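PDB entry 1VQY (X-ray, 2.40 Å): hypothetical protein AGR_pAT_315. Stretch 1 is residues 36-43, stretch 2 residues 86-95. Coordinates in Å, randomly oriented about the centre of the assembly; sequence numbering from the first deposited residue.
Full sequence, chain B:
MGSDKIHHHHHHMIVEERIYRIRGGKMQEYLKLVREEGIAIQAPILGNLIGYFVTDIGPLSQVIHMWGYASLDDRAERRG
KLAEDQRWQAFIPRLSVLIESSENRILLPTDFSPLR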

ATOM      1  N   GLU B  36     -26.209 -18.833  -4.872  1.00 20.28           N
ATOM      2  CA  GLU B  36     -27.609 -19.199  -4.698  1.00 21.28           C
ATOM      3  C   GLU B  36     -28.629 -18.097  -5.006  1.00 21.13           C
ATOM      4  O   GLU B  36     -29.776 -18.405  -5.326  1.00 20.60           O
ATOM      5  CB  GLU B  36     -27.817 -19.698  -3.279  1.00 21.96           C
ATOM      6  CG  GLU B  36     -26.998 -20.951  -2.941  1.00 24.34           C
ATOM      7  CD  GLU B  36     -27.427 -21.602  -1.627  1.00 24.61           C
ATOM      8  OE1 GLU B  36     -28.248 -21.017  -0.890  1.00 27.52           O
ATOM      9  OE2 GLU B  36     -26.941 -22.708  -1.322  1.00 31.69           O
ATOM     10  N   GLU B  37     -28.224 -16.829  -4.922  1.00 21.64           N
ATOM     11  CA  GLU B  37     -29.145 -15.706  -5.148  1.00 22.45           C
ATOM     12  C   GLU B  37     -28.606 -14.612  -6.070  1.00 20.90           C
ATOM     13  O   GLU B  37     -29.246 -14.270  -7.060  1.00 22.03           O
ATOM     14  CB  GLU B  37     -29.531 -15.077  -3.812  1.00 21.98           C
ATOM     15  CG  GLU B  37     -30.356 -15.998  -2.959  1.00 27.72           C
ATOM     16  CD  GLU B  37     -30.618 -15.456  -1.569  1.00 28.67           C
ATOM     17  OE1 GLU B  37     -31.207 -14.349  -1.460  1.00 31.67           O
ATOM     18  OE2 GLU B  37     -30.251 -16.157  -0.596  1.00 31.44           O
ATOM     19  N   GLY B  38     -27.434 -14.073  -5.752  1.00 18.38           N
ATOM     20  CA  GLY B  38     -27.005 -12.798  -6.305  1.00 18.47           C
ATOM     21  C   GLY B  38     -26.694 -12.763  -7.784  1.00 17.11           C
ATOM     22  O   GLY B  38     -27.108 -11.845  -8.483  1.00 15.79           O
ATOM     23  N   ILE B  39     -25.984 -13.778  -8.259  1.00 16.83           N
ATOM     24  CA  ILE B  39     -25.551 -13.819  -9.649  1.00 16.91           C
ATOM     25  C   ILE B  39     -26.745 -14.030 -10.609  1.00 16.67           C
ATOM     26  O   ILE B  39     -26.725 -13.556 -11.757  1.00 16.59           O
ATOM     27  CB  ILE B  39     -24.406 -14.876  -9.841  1.00 17.92           C
ATOM     28  CG1 ILE B  39     -23.358 -14.383 -10.847  1.00 18.49           C
ATOM     29  CG2 ILE B  39     -24.971 -16.280 -10.245  1.00 17.75           C
ATOM     30  CD1 ILE B  39     -22.764 -13.039 -10.545  1.00 17.77           C
ATOM     31  N   ALA B  40     -27.795 -14.692 -10.123  1.00 16.16           N
ATOM     32  CA  ALA B  40     -29.035 -14.862 -10.889  1.00 17.05           C
ATOM     33  C   ALA B  40     -29.808 -13.543 -11.095  1.00 16.98           C
ATOM     34  O   ALA B  40     -30.537 -13.391 -12.083  1.00 16.01           O
ATOM     35  CB  ALA B  40     -29.940 -15.923 -10.233  1.00 16.50           C
ATOM     36  N   ILE B  41     -29.648 -12.608 -10.162  1.00 17.32           N
ATOM     37  CA  ILE B  41     -30.201 -11.256 -10.287  1.00 17.15           C
ATOM     38  C   ILE B  41     -29.276 -10.361 -11.086  1.00 17.85           C
ATOM     39  O   ILE B  41     -29.670  -9.743 -12.060  1.00 18.54           O
ATOM     40  CB  ILE B  41     -30.373 -10.600  -8.906  1.00 17.26           C
ATOM     41  CG1 ILE B  41     -31.300 -11.439  -8.031  1.00 18.26           C
ATOM     42  CG2 ILE B  41     -30.914  -9.164  -9.054  1.00 18.58           C
ATOM     43  CD1 ILE B  41     -31.222 -11.125  -6.559  1.00 17.74           C
ATOM     44  N   GLN B  42     -28.029 -10.312 -10.632  1.00 19.58           N
ATOM     45  CA  GLN B  42     -26.983  -9.430 -11.137  1.00 19.53           C
ATOM     46  C   GLN B  42     -26.690  -9.595 -12.643  1.00 20.04           C
ATOM     47  O   GLN B  42     -26.693  -8.610 -13.388  1.00 19.59           O
ATOM     48  CB  GLN B  42     -25.704  -9.694 -10.302  1.00 19.40           C
ATOM     49  CG  GLN B  42     -24.658  -8.600 -10.322  1.00 22.08           C
ATOM     50  CD  GLN B  42     -23.550  -8.808  -9.282  1.00 20.31           C
ATOM     51  OE1 GLN B  42     -23.178  -9.939  -8.962  1.00 20.89           O
ATOM     52  NE2 GLN B  42     -23.022  -7.704  -8.750  1.00 17.53           N
ATOM     53  N   ALA B  43     -26.446 -10.827 -13.095  1.00 20.60           N
ATOM     54  CA  ALA B  43     -25.866 -11.049 -14.441  1.00 20.31           C
ATOM     55  C   ALA B  43     -26.778 -10.653 -15.607  1.00 20.15           C
ATOM     56  O   ALA B  43     -26.330  -9.958 -16.520  1.00 21.14           O
ATOM     57  CB  ALA B  43     -25.364 -12.495 -14.610  1.00 20.17           C
TER
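Stretch 2 86-95: QRWQAFIPRL

Where two helices pack, polar groups at the margin often pair while side chains at the centre pack, and this pair is a worked example. Residues 86-95 form a helix that runs roughly antiparallel to helix 36-43, at a signed crossing angle of -140° and an axial closest approach of 9.9 Å. It is kinked where the N atoms of Pro93 and Arg94 lack a bond to the preceding turn. Proline has no amide hydrogen to give; Arg94 N makes only a weak bond to Phe91 O.

Gly38 admits the Phe91 ring: its CA lies over one face, 3.4 Å from Phe91 CZ, in a CH-pi contact, and a CB there would clash with that atom. Ile41 fills the next turn, with CG2 4.0 Å from Trp88 CE3 and CD1 3.8 Å from Arg87 CB.

The charged groups of Glu37, Arg94 and Arg87 find partners at the margins. Arg94 NH2 and NH1 both donate to Glu37 OE1, at 3.0 and 3.2 Å, in a salt bridge, while Arg94 NE turns back to Ala90 O at 3.3 Å. A water accepts from Arg87 NH2 at 2.9 Å and donates to Ile41 O at 2.7 Å. Gly38 O, near the Trp88 ring edge, accepts a helical bond from Gln42 N at 2.8 Å and a weak one from Ile41 N at 3.1 Å.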

ATOM      1  N   GLN B  86     -35.626  -4.616  -7.063  1.00 22.33           N
ATOM      2  CA  GLN B  86     -36.167  -4.893  -5.741  1.00 21.79           C
ATOM      3  C   GLN B  86     -35.530  -6.089  -5.068  1.00 20.91           C
ATOM      4  O   GLN B  86     -35.219  -6.024  -3.887  1.00 22.25           O
ATOM      5  CB  GLN B  86     -37.651  -5.127  -5.852  1.00 22.52           C
ATOM      6  CG  GLN B  86     -38.360  -5.120  -4.536  1.00 27.39           C
ATOM      7  CD  GLN B  86     -39.713  -4.480  -4.656  1.00 29.45           C
ATOM      8  OE1 GLN B  86     -40.660  -5.097  -5.147  1.00 33.02           O
ATOM      9  NE2 GLN B  86     -39.809  -3.223  -4.236  1.00 28.26           N
ATOM     10  N   ARG B  87     -35.335  -7.172  -5.817  1.00 19.65           N
ATOM     11  CA  ARG B  87     -34.624  -8.345  -5.309  1.00 20.68           C
ATOM     12  C   ARG B  87     -33.191  -7.987  -4.906  1.00 19.96           C
ATOM     13  O   ARG B  87     -32.713  -8.421  -3.863  1.00 19.54           O
ATOM     14  CB  ARG B  87     -34.601  -9.466  -6.360  1.00 21.65           C
ATOM     15  CG  ARG B  87     -35.983 -10.041  -6.771  1.00 23.58           C
ATOM     16  CD  ARG B  87     -35.858 -10.949  -8.004  1.00 22.93           C
ATOM     17  NE  ARG B  87     -35.296 -10.221  -9.146  1.00 31.49           N
ATOM     18  CZ  ARG B  87     -34.746 -10.781 -10.235  1.00 32.28           C
ATOM     19  NH1 ARG B  87     -34.668 -12.112 -10.363  1.00 28.67           N
ATOM     20  NH2 ARG B  87     -34.264 -10.001 -11.210  1.00 27.37           N
ATOM     21  N   TRP B  88     -32.515  -7.184  -5.729  1.00 18.79           N
ATOM     22  CA  TRP B  88     -31.170  -6.720  -5.402  1.00 20.11           C
ATOM     23  C   TRP B  88     -31.156  -5.904  -4.107  1.00 20.12           C
ATOM     24  O   TRP B  88     -30.271  -6.073  -3.274  1.00 20.42           O
ATOM     25  CB  TRP B  88     -30.559  -5.902  -6.556  1.00 19.43           C
ATOM     26  CG  TRP B  88     -29.106  -5.597  -6.382  1.00 17.84           C
ATOM     27  CD1 TRP B  88     -28.564  -4.388  -6.097  1.00 19.79           C
ATOM     28  CD2 TRP B  88     -28.005  -6.520  -6.469  1.00 20.05           C
ATOM     29  NE1 TRP B  88     -27.184  -4.488  -6.005  1.00 20.46           N
ATOM     30  CE2 TRP B  88     -26.818  -5.783  -6.230  1.00 18.45           C
ATOM     31  CE3 TRP B  88     -27.904  -7.890  -6.735  1.00 20.30           C
ATOM     32  CZ2 TRP B  88     -25.558  -6.368  -6.236  1.00 18.87           C
ATOM     33  CZ3 TRP B  88     -26.638  -8.472  -6.751  1.00 18.93           C
ATOM     34  CH2 TRP B  88     -25.488  -7.716  -6.495  1.00 17.76           C
ATOM     35  N   GLN B  89     -32.138  -5.031  -3.933  1.00 20.33           N
ATOM     36  CA  GLN B  89     -32.158  -4.158  -2.762  1.00 20.91           C
ATOM     37  C   GLN B  89     -32.238  -4.959  -1.475  1.00 20.98           C
ATOM     38  O   GLN B  89     -31.624  -4.586  -0.462  1.00 20.90           O
ATOM     39  CB  GLN B  89     -33.310  -3.164  -2.858  1.00 20.96           C
ATOM     40  CG  GLN B  89     -33.004  -2.031  -3.845  1.00 22.15           C
ATOM     41  CD  GLN B  89     -34.185  -1.102  -4.061  1.00 23.35           C
ATOM     42  OE1 GLN B  89     -35.275  -1.324  -3.516  1.00 25.79           O
ATOM     43  NE2 GLN B  89     -33.975  -0.052  -4.862  1.00 22.89           N
ATOM     44  N   ALA B  90     -32.981  -6.065  -1.530  1.00 20.13           N
ATOM     45  CA  ALA B  90     -33.069  -7.001  -0.415  1.00 20.36           C
ATOM     46  C   ALA B  90     -31.808  -7.885  -0.283  1.00 21.17           C
ATOM     47  O   ALA B  90     -31.500  -8.372   0.806  1.00 22.76           O
ATOM     48  CB  ALA B  90     -34.332  -7.871  -0.566  1.00 18.85           C
ATOM     49  N   PHE B  91     -31.079  -8.076  -1.382  1.00 21.49           N
ATOM     50  CA  PHE B  91     -29.914  -8.980  -1.411  1.00 21.13           C
ATOM     51  C   PHE B  91     -28.576  -8.327  -1.032  1.00 21.18           C
ATOM     52  O   PHE B  91     -27.740  -8.935  -0.324  1.00 21.07           O
ATOM     53  CB  PHE B  91     -29.757  -9.640  -2.796  1.00 19.91           C
ATOM     54  CG  PHE B  91     -28.473 -10.396  -2.948  1.00 19.96           C
ATOM     55  CD1 PHE B  91     -28.360 -11.688  -2.477  1.00 17.89           C
ATOM     56  CD2 PHE B  91     -27.346  -9.787  -3.516  1.00 22.21           C
ATOM     57  CE1 PHE B  91     -27.150 -12.380  -2.586  1.00 20.50           C
ATOM     58  CE2 PHE B  91     -26.136 -10.476  -3.637  1.00 19.67           C
ATOM     59  CZ  PHE B  91     -26.038 -11.773  -3.169  1.00 18.71           C
ATOM     60  N   ILE B  92     -28.358  -7.118  -1.532  1.00 20.37           N
ATOM     61  CA  ILE B  92     -27.050  -6.464  -1.422  1.00 20.86           C
ATOM     62  C   ILE B  92     -26.592  -6.069   0.014  1.00 20.52           C
ATOM     63  O   ILE B  92     -25.391  -6.115   0.309  1.00 19.46           O
ATOM     64  CB  ILE B  92     -26.939  -5.276  -2.434  1.00 20.65           C
ATOM     65  CG1 ILE B  92     -25.509  -4.710  -2.485  1.00 23.54           C
ATOM     66  CG2 ILE B  92     -27.915  -4.185  -2.109  1.00 20.49           C
ATOM     67  CD1 ILE B  92     -24.433  -5.745  -2.861  1.00 26.37           C
ATOM     68  N   PRO B  93     -27.531  -5.720   0.914  1.00 21.14           N
ATOM     69  CA  PRO B  93     -27.091  -5.438   2.271  1.00 22.53           C
ATOM     70  C   PRO B  93     -26.534  -6.675   2.980  1.00 22.93           C
ATOM     71  O   PRO B  93     -25.677  -6.539   3.845  1.00 25.46           O
ATOM     72  CB  PRO B  93     -28.371  -4.965   2.985  1.00 22.27           C
ATOM     73  CG  PRO B  93     -29.362  -4.684   1.910  1.00 21.65           C
ATOM     74  CD  PRO B  93     -28.996  -5.595   0.793  1.00 23.10           C
ATOM     75  N   ARG B  94     -27.017  -7.858   2.634  1.00 21.69           N
ATOM     76  CA  ARG B  94     -26.533  -9.074   3.278  1.00 23.21           C
ATOM     77  C   ARG B  94     -25.169  -9.459   2.759  1.00 22.16           C
ATOM     78  O   ARG B  94     -24.403 -10.127   3.452  1.00 22.79           O
ATOM     79  CB  ARG B  94     -27.485 -10.243   3.029  1.00 23.03           C
ATOM     80  CG  ARG B  94     -28.840 -10.098   3.666  1.00 25.83           C
ATOM     81  CD  ARG B  94     -29.661 -11.332   3.376  1.00 26.02           C
ATOM     82  NE  ARG B  94     -30.429 -11.182   2.150  1.00 27.54           N
ATOM     83  CZ  ARG B  94     -30.718 -12.170   1.297  1.00 31.21           C
ATOM     84  NH1 ARG B  94     -30.280 -13.418   1.502  1.00 27.52           N
ATOM     85  NH2 ARG B  94     -31.462 -11.902   0.218  1.00 31.74           N
ATOM     86  N   LEU B  95     -24.886  -9.082   1.520  1.00 21.14           N
ATOM     87  CA  LEU B  95     -23.586  -9.342   0.940  1.00 20.93           C
ATOM     88  C   LEU B  95     -22.556  -8.296   1.398  1.00 21.16           C
ATOM     89  O   LEU B  95     -21.447  -8.634   1.787  1.00 18.99           O
ATOM     90  CB  LEU B  95     -23.682  -9.325  -0.575  1.00 20.13           C
ATOM     91  CG  LEU B  95     -22.440  -9.889  -1.254  1.00 20.58           C
ATOM     92  CD1 LEU B  95     -22.354 -11.407  -1.051  1.00 20.67           C
ATOM     93  CD2 LEU B  95     -22.443  -9.521  -2.725  1.00 21.43           C
TER
HETATM   94  O   HOH W   1     -32.066 -10.306 -13.053  1.00 11.73           O